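Local coordinates for DUF985 domain-containing protein (PDB 1YUD) that is of unknown function but belongs to the cupin superfamily, whose beta-barrel pocket in many relatives binds a metal ion or small ligand, at residues F145-L150 against Q162-E168; S80-I86 against I116-N122; I52-T58 against D124-G130; Q25-G29 against F139-L144. The contacts are given in a common frame with arbitrary orientation. Residues are numbered along the deposited sequence.

Interaction 1 of 4, residues F145-L150 against Q162-E168; sequences FSQEAL and QKLSRPE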
# COMPACT_ATOMS: atom_id res chain seq x y z
N PHE A 145 3.17 21.92 11.01
CA PHE A 145 3.38 23.37 10.87
C PHE A 145 2.18 24.27 11.17
O PHE A 145 1.03 23.95 10.85
CB PHE A 145 3.89 23.69 9.46
CG PHE A 145 5.27 23.18 9.19
CD1 PHE A 145 5.51 21.82 8.99
CD2 PHE A 145 6.35 24.06 9.17
CE1 PHE A 145 6.81 21.35 8.77
CE2 PHE A 145 7.65 23.59 8.95
CZ PHE A 145 7.87 22.24 8.75
N SER A 146 2.47 25.43 11.77
CA SER A 146 1.47 26.43 12.14
C SER A 146 1.09 27.25 10.93
O SER A 146 1.92 27.46 10.05
CB SER A 146 2.04 27.39 13.18
OG SER A 146 2.90 28.33 12.54
N GLN A 147 -0.15 27.74 10.88
CA GLN A 147 -0.60 28.55 9.76
C GLN A 147 0.32 29.76 9.64
O GLN A 147 0.61 30.23 8.53
CB GLN A 147 -2.04 29.02 9.97
CG GLN A 147 -2.73 29.51 8.71
CD GLN A 147 -4.17 29.94 8.95
OE1 GLN A 147 -4.43 31.00 9.53
NE2 GLN A 147 -5.12 29.11 8.51
N GLU A 148 0.80 30.23 10.78
CA GLU A 148 1.70 31.38 10.84
C GLU A 148 2.89 31.20 9.90
O GLU A 148 2.96 31.84 8.86
CB GLU A 148 2.22 31.59 12.27
CG GLU A 148 1.37 32.50 13.15
CD GLU A 148 -0.02 31.96 13.43
OE1 GLU A 148 -0.87 31.96 12.50
OE2 GLU A 148 -0.28 31.55 14.58
N ALA A 149 3.81 30.32 10.28
CA ALA A 149 5.00 30.08 9.47
C ALA A 149 4.66 29.83 8.01
O ALA A 149 5.39 30.27 7.12
CB ALA A 149 5.79 28.90 10.04
N LEU A 150 3.55 29.14 7.77
CA LEU A 150 3.16 28.82 6.40
C LEU A 150 2.72 30.01 5.55
O LEU A 150 2.82 29.96 4.32
CB LEU A 150 2.07 27.75 6.42
CG LEU A 150 2.53 26.39 6.94
CD1 LEU A 150 1.40 25.39 6.79
CD2 LEU A 150 3.76 25.92 6.17
N GLN A 162 -4.76 27.97 4.10
CA GLN A 162 -5.89 28.23 4.99
C GLN A 162 -6.85 27.04 5.07
O GLN A 162 -7.93 27.16 5.64
CB GLN A 162 -6.70 29.43 4.50
CG GLN A 162 -5.97 30.75 4.51
CD GLN A 162 -6.89 31.90 4.11
OE1 GLN A 162 -7.61 31.81 3.11
NE2 GLN A 162 -6.87 32.97 4.89
N LYS A 163 -6.47 25.91 4.49
CA LYS A 163 -7.32 24.73 4.55
C LYS A 163 -6.59 23.57 5.22
O LYS A 163 -7.17 22.84 6.03
CB LYS A 163 -7.78 24.32 3.15
CG LYS A 163 -8.96 25.12 2.63
CD LYS A 163 -8.68 26.62 2.59
CE LYS A 163 -9.90 27.40 2.12
NZ LYS A 163 -9.67 28.88 2.04
N LEU A 164 -5.31 23.41 4.88
CA LEU A 164 -4.50 22.33 5.42
C LEU A 164 -3.56 22.85 6.50
O LEU A 164 -2.43 22.37 6.63
CB LEU A 164 -3.68 21.68 4.30
CG LEU A 164 -4.39 21.29 3.00
CD1 LEU A 164 -3.39 20.68 2.03
CD2 LEU A 164 -5.50 20.31 3.28
N SER A 165 -4.02 23.82 7.27
CA SER A 165 -3.21 24.38 8.34
C SER A 165 -4.10 25.12 9.33
O SER A 165 -5.26 25.39 9.05
CB SER A 165 -2.17 25.33 7.76
OG SER A 165 -1.30 25.82 8.77
N ARG A 166 -3.55 25.43 10.50
CA ARG A 166 -4.29 26.16 11.53
C ARG A 166 -3.36 27.06 12.32
O ARG A 166 -2.22 26.69 12.62
CB ARG A 166 -5.05 25.21 12.46
CG ARG A 166 -6.37 24.73 11.87
CD ARG A 166 -7.15 23.86 12.83
NE ARG A 166 -6.35 22.75 13.33
CZ ARG A 166 -6.82 21.53 13.55
NH1 ARG A 166 -8.10 21.26 13.30
NH2 ARG A 166 -6.02 20.58 14.02
N PRO A 167 -3.85 28.27 12.68
CA PRO A 167 -3.14 29.30 13.44
C PRO A 167 -2.77 29.04 14.91
O PRO A 167 -3.20 28.06 15.52
CB PRO A 167 -4.05 30.51 13.29
CG PRO A 167 -5.40 29.90 13.25
CD PRO A 167 -5.20 28.73 12.33
N GLU A 168 -1.95 29.94 15.44
CA GLU A 168 -1.46 29.90 16.81
C GLU A 168 -0.63 28.65 17.06
O GLU A 168 -1.05 27.80 17.88
CB GLU A 168 -2.64 29.96 17.79
CG GLU A 168 -2.37 30.79 19.05
CD GLU A 168 -2.32 32.29 18.79
OE1 GLU A 168 -3.35 32.87 18.37
OE2 GLU A 168 -1.25 32.90 19.03
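Gln147 runs its side chain (chi1 and chi2 both t) from Pro167 across to Gln162 and gives up more surface than any other residue here: its CB lies 3.3 Å from Pro167 N, and its NE2 comes within 3.7 Å of Gln162 CA. The hydroxyl of Ser165 is wedged beneath the first turn of helix 147-152, with OG 3.0 Å from Gln147 CA and 3.4 Å from Leu150 CD1, close packing rather than bonding. Two hydrogen bonds cross: backbone to backbone, Gln147 N to Arg166 O (2.9 Å), and backbone to carboxylate, Glu168 N to Glu148 OE2 (2.5 Å, very short). Ser146, meanwhile, caps its own helix, its OG accepting from Ala149 N at 3.1 Å. Leu150 and Leu164 both reach Phe64 of strand 62-66, so the C-terminal tail is laid over the sheet beside the helix. The principle illustrated is a serine N-cap at a helix start, with an extended C-terminal tail packed beside it on the outside of the cupin barrel.

Interaction 2 of 4, residues S80-I86 against I116-N122; sequences SLTIYMI and IFGSAMN
Apolar side chains centre this extended antiparallel strand pair of the cupin beta-barrel, strands 81-86 and 116-121, axes 4.6 Å apart at 159°. Ile83, Met85 (selenomethionine), Phe117 and Ser119 share one face: Met85 CG lies 3.6 Å from Phe117 CB, and Ile83 CG2 4.2 Å from Phe117 CD2, with Phe117 chi1 p and Ile83 m,m. Trp73 of strand 71-76 covers Ile83 and Phe117 there. Thr82, Tyr84, Ile86, Ile116 and Ala120 occupy the other face, where Tyr84 (chi1 m) passes its ring edge along Gly118-Ala120. Thr82-Ala120, Tyr84-Gly118 and Ile86-Ile116 are hydrogen-bonded pairs, Ile83-Ser119 and Met85-Phe117 non-hydrogen-bonded. Tyr84 N to Gly118 O and Gly118 N to Tyr84 O are each 2.9 Å, Ile86 N to Ile116 O 2.8 Å; Ala120 N to Thr82 O is weak at 3.4 Å. Ser119 OG (chi1 t) also donates to Thr82 O at 2.9 Å. At the polar edge Asn122 ND2 bonds weakly to Thr82 OG1 (2.7 Å), and Ser80 OG donates to Asn122 OD1 at 2.7 Å.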
# COMPACT_ATOMS: atom_id res chain seq x y z
N SER A 80 -11.71 9.66 -3.26
CA SER A 80 -10.45 10.10 -3.85
C SER A 80 -9.94 11.30 -3.05
O SER A 80 -10.73 12.16 -2.67
CB SER A 80 -10.67 10.52 -5.29
OG SER A 80 -11.10 11.87 -5.33
N LEU A 81 -8.64 11.35 -2.80
CA LEU A 81 -8.05 12.46 -2.04
C LEU A 81 -7.30 13.41 -2.96
O LEU A 81 -7.47 13.39 -4.18
CB LEU A 81 -7.09 11.92 -0.97
CG LEU A 81 -7.63 10.78 -0.11
CD1 LEU A 81 -6.57 10.36 0.88
CD2 LEU A 81 -8.87 11.21 0.62
N THR A 82 -6.46 14.25 -2.38
CA THR A 82 -5.68 15.18 -3.17
C THR A 82 -4.50 15.55 -2.32
O THR A 82 -4.66 16.07 -1.22
CB THR A 82 -6.48 16.43 -3.51
OG1 THR A 82 -7.65 16.05 -4.24
CG2 THR A 82 -5.66 17.39 -4.35
N ILE A 83 -3.31 15.24 -2.82
CA ILE A 83 -2.12 15.54 -2.06
C ILE A 83 -1.58 16.89 -2.49
O ILE A 83 -1.18 17.08 -3.63
CB ILE A 83 -1.03 14.49 -2.30
CG1 ILE A 83 -1.65 13.08 -2.29
CG2 ILE A 83 0.05 14.62 -1.25
CD1 ILE A 83 -2.12 12.63 -0.94
N TYR A 84 -1.60 17.84 -1.57
CA TYR A 84 -1.09 19.16 -1.85
C TYR A 84 0.33 19.17 -1.30
O TYR A 84 0.54 18.94 -0.11
CB TYR A 84 -1.95 20.23 -1.17
CG TYR A 84 -3.43 20.16 -1.53
CD1 TYR A 84 -4.23 19.15 -1.03
CD2 TYR A 84 -4.00 21.10 -2.38
CE1 TYR A 84 -5.58 19.08 -1.35
CE2 TYR A 84 -5.35 21.04 -2.71
CZ TYR A 84 -6.15 20.02 -2.20
OH TYR A 84 -7.50 19.95 -2.50
N MSE A 85 1.30 19.39 -2.18
CA MSE A 85 2.70 19.41 -1.79
C MSE A 85 3.35 20.74 -2.15
O MSE A 85 3.04 21.32 -3.18
CB MSE A 85 3.45 18.28 -2.51
CG MSE A 85 2.94 16.87 -2.19
SE MSE A 85 3.14 15.65 -3.68
CE MSE A 85 5.04 15.94 -3.93
N ILE A 86 4.24 21.20 -1.28
CA ILE A 86 4.95 22.45 -1.48
C ILE A 86 6.47 22.21 -1.42
O ILE A 86 7.02 21.91 -0.36
CB ILE A 86 4.54 23.48 -0.38
CG1 ILE A 86 3.04 23.79 -0.49
CG2 ILE A 86 5.35 24.76 -0.51
CD1 ILE A 86 2.49 24.61 0.65
N ILE A 116 6.85 19.70 2.28
CA ILE A 116 5.70 19.96 3.16
C ILE A 116 4.43 19.67 2.39
O ILE A 116 4.17 20.27 1.35
CB ILE A 116 5.69 21.42 3.66
CG1 ILE A 116 6.91 21.67 4.56
CG2 ILE A 116 4.38 21.71 4.42
CD1 ILE A 116 7.12 23.13 4.96
N PHE A 117 3.62 18.75 2.91
CA PHE A 117 2.39 18.33 2.25
C PHE A 117 1.22 18.04 3.19
O PHE A 117 1.40 17.87 4.40
CB PHE A 117 2.67 17.06 1.43
CG PHE A 117 3.06 15.87 2.28
CD1 PHE A 117 4.26 15.86 2.99
CD2 PHE A 117 2.23 14.76 2.36
CE1 PHE A 117 4.62 14.77 3.78
CE2 PHE A 117 2.58 13.67 3.15
CZ PHE A 117 3.77 13.67 3.86
N GLY A 118 0.03 17.95 2.60
CA GLY A 118 -1.19 17.67 3.32
C GLY A 118 -2.20 17.11 2.34
O GLY A 118 -1.92 17.00 1.16
N SER A 119 -3.38 16.75 2.81
CA SER A 119 -4.38 16.21 1.91
C SER A 119 -5.81 16.36 2.42
O SER A 119 -6.07 16.33 3.62
CB SER A 119 -4.09 14.73 1.65
OG SER A 119 -5.10 14.15 0.85
N ALA A 120 -6.72 16.50 1.48
CA ALA A 120 -8.13 16.62 1.79
C ALA A 120 -8.83 15.61 0.91
O ALA A 120 -8.21 15.02 0.03
CB ALA A 120 -8.62 18.03 1.47
N MSE A 121 -10.12 15.37 1.16
CA MSE A 121 -10.85 14.43 0.32
C MSE A 121 -11.30 15.26 -0.87
O MSE A 121 -10.98 16.44 -0.94
CB MSE A 121 -12.07 13.88 1.06
CG MSE A 121 -11.77 13.27 2.41
SE MSE A 121 -13.24 12.12 2.94
CE MSE A 121 -14.58 13.47 3.28
N ASN A 122 -12.03 14.65 -1.80
CA ASN A 122 -12.52 15.39 -2.96
C ASN A 122 -14.04 15.56 -2.90
O ASN A 122 -14.60 16.49 -3.49
CB ASN A 122 -12.10 14.68 -4.26
CG ASN A 122 -10.70 15.10 -4.73
OD1 ASN A 122 -9.98 14.31 -5.33
ND2 ASN A 122 -10.34 16.35 -4.48

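Interaction 3 of 4, residues I52-T58 against D124-G130; sequences IYFLLRT and DGFSLVG
Strands 50-57 and 126-133 are antiparallel neighbours in one sheet of the cupin barrel; the segments 52-57 and 126-130 approach to 4.5 Å at 164°. Both are extended, with Leu55 opposite Leu128 (CA-CA 4.5 Å, non-hydrogen-bonded) and Leu56 opposite Ser127 (4.9 Å, hydrogen-bonded). The backbone bonds are bent and weak: Leu56 N to Ser127 O, Ser127 N to Leu56 O and Val129 N to Phe54 O, each 2.9 Å. A CA-H...O contact from Leu55 CA to Ser127 O (3.0 Å) supplements them. Apolar contacts fall on two faces. Tyr53 CD1 meets Leu128 CD1 at 4.2 Å and Leu55 CD1 meets Phe126 CD2 at 4.4 Å, on the side where Phe17 of helix 14-20 covers Leu55 and Leu128; Phe54 CB meets Val129 CG1 at 4.1 Å on the other. Chi1 is t for Phe54, Leu55 and Leu128, p for Phe126. Arg106 of the second subunit packs on Tyr53 and its Pro107 on Leu128. Beyond the last strand pair, Gly125 N donates to Thr58 OG1 at 3.1 Å.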
# COMPACT_ATOMS: atom_id res chain seq x y z
N ILE A 52 0.71 2.14 8.19
CA ILE A 52 -0.37 2.48 9.09
C ILE A 52 -1.60 2.66 8.24
O ILE A 52 -1.51 2.88 7.03
CB ILE A 52 -0.14 3.82 9.79
CG1 ILE A 52 -0.26 4.95 8.76
CG2 ILE A 52 1.22 3.86 10.45
CD1 ILE A 52 -0.18 6.34 9.34
N TYR A 53 -2.76 2.54 8.87
CA TYR A 53 -3.99 2.76 8.15
C TYR A 53 -4.15 4.28 8.35
O TYR A 53 -3.38 4.87 9.11
CB TYR A 53 -5.11 2.00 8.83
CG TYR A 53 -5.15 0.53 8.53
CD1 TYR A 53 -5.70 0.07 7.33
CD2 TYR A 53 -4.73 -0.42 9.46
CE1 TYR A 53 -5.83 -1.29 7.06
CE2 TYR A 53 -4.87 -1.78 9.20
CZ TYR A 53 -5.42 -2.21 8.01
OH TYR A 53 -5.61 -3.54 7.75
N PHE A 54 -5.09 4.91 7.67
CA PHE A 54 -5.28 6.35 7.85
C PHE A 54 -6.59 6.76 7.21
O PHE A 54 -6.74 6.73 5.99
CB PHE A 54 -4.12 7.14 7.23
CG PHE A 54 -4.14 8.61 7.54
CD1 PHE A 54 -4.84 9.50 6.74
CD2 PHE A 54 -3.45 9.10 8.64
CE1 PHE A 54 -4.84 10.88 7.03
CE2 PHE A 54 -3.44 10.48 8.92
CZ PHE A 54 -4.14 11.36 8.11
N LEU A 55 -7.54 7.16 8.06
CA LEU A 55 -8.86 7.53 7.58
C LEU A 55 -9.16 9.01 7.60
O LEU A 55 -8.59 9.77 8.37
CB LEU A 55 -9.90 6.76 8.39
CG LEU A 55 -11.33 6.97 7.93
CD1 LEU A 55 -12.09 5.65 7.99
CD2 LEU A 55 -11.98 8.06 8.78
N LEU A 56 -10.07 9.42 6.72
CA LEU A 56 -10.46 10.82 6.63
C LEU A 56 -11.97 10.96 6.48
O LEU A 56 -12.58 10.33 5.61
CB LEU A 56 -9.77 11.46 5.43
CG LEU A 56 -9.14 12.82 5.68
CD1 LEU A 56 -7.85 12.65 6.49
CD2 LEU A 56 -8.85 13.48 4.34
N ARG A 57 -12.56 11.79 7.35
CA ARG A 57 -14.00 12.06 7.31
C ARG A 57 -14.22 13.52 6.94
O ARG A 57 -13.34 14.36 7.11
CB ARG A 57 -14.65 11.81 8.67
CG ARG A 57 -14.70 10.36 9.09
CD ARG A 57 -15.34 10.22 10.47
NE ARG A 57 -14.84 11.23 11.40
CZ ARG A 57 -15.02 11.19 12.72
NH1 ARG A 57 -14.53 12.16 13.48
NH2 ARG A 57 -15.67 10.16 13.27
N THR A 58 -15.42 13.80 6.44
CA THR A 58 -15.81 15.14 6.00
C THR A 58 -15.38 16.31 6.88
O THR A 58 -15.38 17.46 6.42
CB THR A 58 -17.33 15.23 5.82
OG1 THR A 58 -17.77 14.17 4.97
CG2 THR A 58 -17.69 16.55 5.19
N ASP A 124 -17.61 14.62 -0.04
CA ASP A 124 -17.94 14.31 1.35
C ASP A 124 -18.10 12.79 1.46
O ASP A 124 -18.64 12.14 0.56
CB ASP A 124 -19.25 14.99 1.80
CG ASP A 124 -19.12 16.51 1.95
OD1 ASP A 124 -18.05 16.99 2.38
OD2 ASP A 124 -20.11 17.22 1.67
N GLY A 125 -17.62 12.24 2.56
CA GLY A 125 -17.69 10.81 2.77
C GLY A 125 -16.49 10.40 3.58
O GLY A 125 -16.03 11.17 4.43
N PHE A 126 -15.95 9.20 3.33
CA PHE A 126 -14.79 8.76 4.09
C PHE A 126 -13.66 8.30 3.17
O PHE A 126 -13.86 8.08 1.97
CB PHE A 126 -15.15 7.60 5.00
CG PHE A 126 -15.42 6.33 4.26
CD1 PHE A 126 -16.60 6.16 3.56
CD2 PHE A 126 -14.48 5.31 4.26
CE1 PHE A 126 -16.85 4.99 2.86
CE2 PHE A 126 -14.71 4.14 3.57
CZ PHE A 126 -15.91 3.98 2.86
N SER A 127 -12.47 8.11 3.76
CA SER A 127 -11.33 7.64 2.99
C SER A 127 -10.30 6.88 3.80
O SER A 127 -9.62 7.44 4.67
CB SER A 127 -10.66 8.80 2.28
OG SER A 127 -11.49 9.24 1.24
N LEU A 128 -10.23 5.58 3.52
CA LEU A 128 -9.27 4.69 4.16
C LEU A 128 -8.08 4.73 3.21
O LEU A 128 -8.23 4.63 1.99
CB LEU A 128 -9.83 3.27 4.25
CG LEU A 128 -8.84 2.34 4.97
CD1 LEU A 128 -8.70 2.80 6.40
CD2 LEU A 128 -9.29 0.89 4.91
N VAL A 129 -6.89 4.84 3.79
CA VAL A 129 -5.68 4.96 3.00
C VAL A 129 -4.50 4.23 3.63
O VAL A 129 -4.39 4.13 4.86
CB VAL A 129 -5.34 6.46 2.84
CG1 VAL A 129 -3.89 6.73 3.17
CG2 VAL A 129 -5.70 6.91 1.46
N GLY A 130 -3.62 3.70 2.78
CA GLY A 130 -2.45 3.01 3.28
C GLY A 130 -1.24 3.91 3.14
O GLY A 130 -1.01 4.48 2.07

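Interaction 4 of 4, residues Q25-G29 against F139-L144; sequences QHVEG and FDDFEL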
# COMPACT_ATOMS: atom_id res chain seq x y z
N GLN A 25 -7.05 9.14 16.72
CA GLN A 25 -6.66 10.42 16.14
C GLN A 25 -5.15 10.55 15.94
O GLN A 25 -4.36 10.07 16.75
CB GLN A 25 -7.15 11.57 17.03
CG GLN A 25 -8.62 11.48 17.39
CD GLN A 25 -8.91 11.89 18.82
OE1 GLN A 25 -10.03 11.69 19.32
NE2 GLN A 25 -7.91 12.46 19.50
N HIS A 26 -4.76 11.22 14.87
CA HIS A 26 -3.34 11.44 14.58
C HIS A 26 -3.05 12.90 14.88
O HIS A 26 -3.88 13.76 14.61
CB HIS A 26 -3.03 11.14 13.11
CG HIS A 26 -1.57 10.99 12.83
ND1 HIS A 26 -1.00 11.31 11.62
CD2 HIS A 26 -0.56 10.53 13.61
CE1 HIS A 26 0.30 11.07 11.66
NE2 HIS A 26 0.59 10.59 12.86
N VAL A 27 -1.88 13.19 15.42
CA VAL A 27 -1.55 14.56 15.77
C VAL A 27 -1.70 15.53 14.61
O VAL A 27 -1.97 16.71 14.81
CB VAL A 27 -0.12 14.68 16.32
CG1 VAL A 27 0.89 14.32 15.25
CG2 VAL A 27 0.13 16.09 16.82
N GLU A 28 -1.55 15.02 13.39
CA GLU A 28 -1.65 15.85 12.19
C GLU A 28 -3.08 15.92 11.69
O GLU A 28 -3.36 16.60 10.72
CB GLU A 28 -0.75 15.29 11.08
CG GLU A 28 -1.40 14.14 10.28
CD GLU A 28 -0.42 13.39 9.38
OE1 GLU A 28 -0.88 12.70 8.44
OE2 GLU A 28 0.81 13.48 9.62
N GLY A 29 -3.97 15.20 12.35
CA GLY A 29 -5.36 15.16 11.92
C GLY A 29 -5.74 13.76 11.48
O GLY A 29 -4.89 12.85 11.47
N PHE A 139 8.95 9.72 15.40
CA PHE A 139 8.43 11.08 15.41
C PHE A 139 9.49 12.16 15.24
O PHE A 139 9.18 13.36 15.22
CB PHE A 139 7.60 11.32 16.67
CG PHE A 139 6.15 11.00 16.48
CD1 PHE A 139 5.29 11.92 15.89
CD2 PHE A 139 5.64 9.75 16.83
CE1 PHE A 139 3.95 11.61 15.66
CE2 PHE A 139 4.30 9.43 16.61
CZ PHE A 139 3.45 10.36 16.02
N ASP A 140 10.74 11.74 15.09
CA ASP A 140 11.84 12.67 14.88
C ASP A 140 11.80 13.04 13.41
O ASP A 140 12.27 14.11 13.01
CB ASP A 140 13.18 12.00 15.17
CG ASP A 140 13.17 11.21 16.45
OD1 ASP A 140 12.37 10.26 16.55
OD2 ASP A 140 13.98 11.52 17.35
N ASP A 141 11.24 12.14 12.60
CA ASP A 141 11.13 12.34 11.16
C ASP A 141 9.83 13.06 10.80
O ASP A 141 9.47 13.16 9.62
CB ASP A 141 11.17 11.00 10.43
CG ASP A 141 12.37 10.16 10.82
OD1 ASP A 141 13.49 10.71 10.85
OD2 ASP A 141 12.19 8.96 11.09
N PHE A 142 9.14 13.57 11.82
CA PHE A 142 7.88 14.26 11.61
C PHE A 142 8.04 15.75 11.93
O PHE A 142 9.03 16.15 12.54
CB PHE A 142 6.82 13.64 12.53
CG PHE A 142 5.45 14.23 12.36
CD1 PHE A 142 4.62 13.83 11.33
CD2 PHE A 142 5.00 15.21 13.24
CE1 PHE A 142 3.36 14.38 11.16
CE2 PHE A 142 3.74 15.78 13.08
CZ PHE A 142 2.92 15.36 12.04
N GLU A 143 7.07 16.55 11.51
CA GLU A 143 7.08 17.99 11.79
C GLU A 143 5.81 18.67 11.30
O GLU A 143 5.62 18.86 10.09
CB GLU A 143 8.31 18.66 11.16
CG GLU A 143 8.48 20.11 11.60
CD GLU A 143 9.84 20.68 11.25
OE1 GLU A 143 10.13 21.82 11.70
OE2 GLU A 143 10.61 20.00 10.53
N LEU A 144 4.94 19.03 12.23
CA LEU A 144 3.68 19.69 11.91
C LEU A 144 3.93 21.20 11.84
O LEU A 144 4.80 21.70 12.54
CB LEU A 144 2.63 19.35 12.98
CG LEU A 144 1.15 19.52 12.64
CD1 LEU A 144 0.82 18.75 11.37
CD2 LEU A 144 0.29 19.01 13.80
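The segment 139-144 starts at Phe139, whose ring reaches out to the turn at 26-29: its CE1 lies 4.1 Å from Val27 CG1, which sits at the ring edge, and its CZ 4.3 Å from His26 NE2. Phe142, its CA-to-CB bond directed at the turn (chi1 t), places CE2 3.9 Å from Val27 CG1 and CE1 3.1 Å from Glu28 OE2, so that the carboxylate approaches the ring edge, where the C-H groups are weakly positive. Leu144 completes the set, with CD1 3.8 Å from Glu28 CB and CD2 3.4 Å from Val27 O. The receiving surface is a type I beta turn, His26 to Gly29, closed by Gly29 N to His26 O at 2.7 Å. Val27 is the residue that Phe139, Phe142 and Leu144 all touch. The contact is a loop-to-loop seam beside strand 62-66, where His65 meets the Phe142 ring and also touches Glu28 and Leu144, while Phe54 of strand 50-57 touches His26 and Glu28.

Three of the contacts are nested along the chain: interaction 2 lies inside the loop closed by interaction 3, which lies inside that closed by interaction 4; interaction 1 follows in series, adjoining interaction 4 at Leu144-Phe145. Interactions 2 and 3, with centres 12 Å apart, each lie in one sheet, and the sheets pack together where Leu81 CD1 meets Val129 CG2 at 3.6 Å and Met121 SE lies 3.3 Å from Leu56 O. Interaction 4 meets interaction 3 through Phe54 CE2, 3.4 Å from Glu28 OE1. Interaction 1 covers interaction 2 from outside, Leu164 CD1 reaching Tyr84 CD1 at 3.5 Å, but stays about 8 Å from interaction 3 at the nearest atoms.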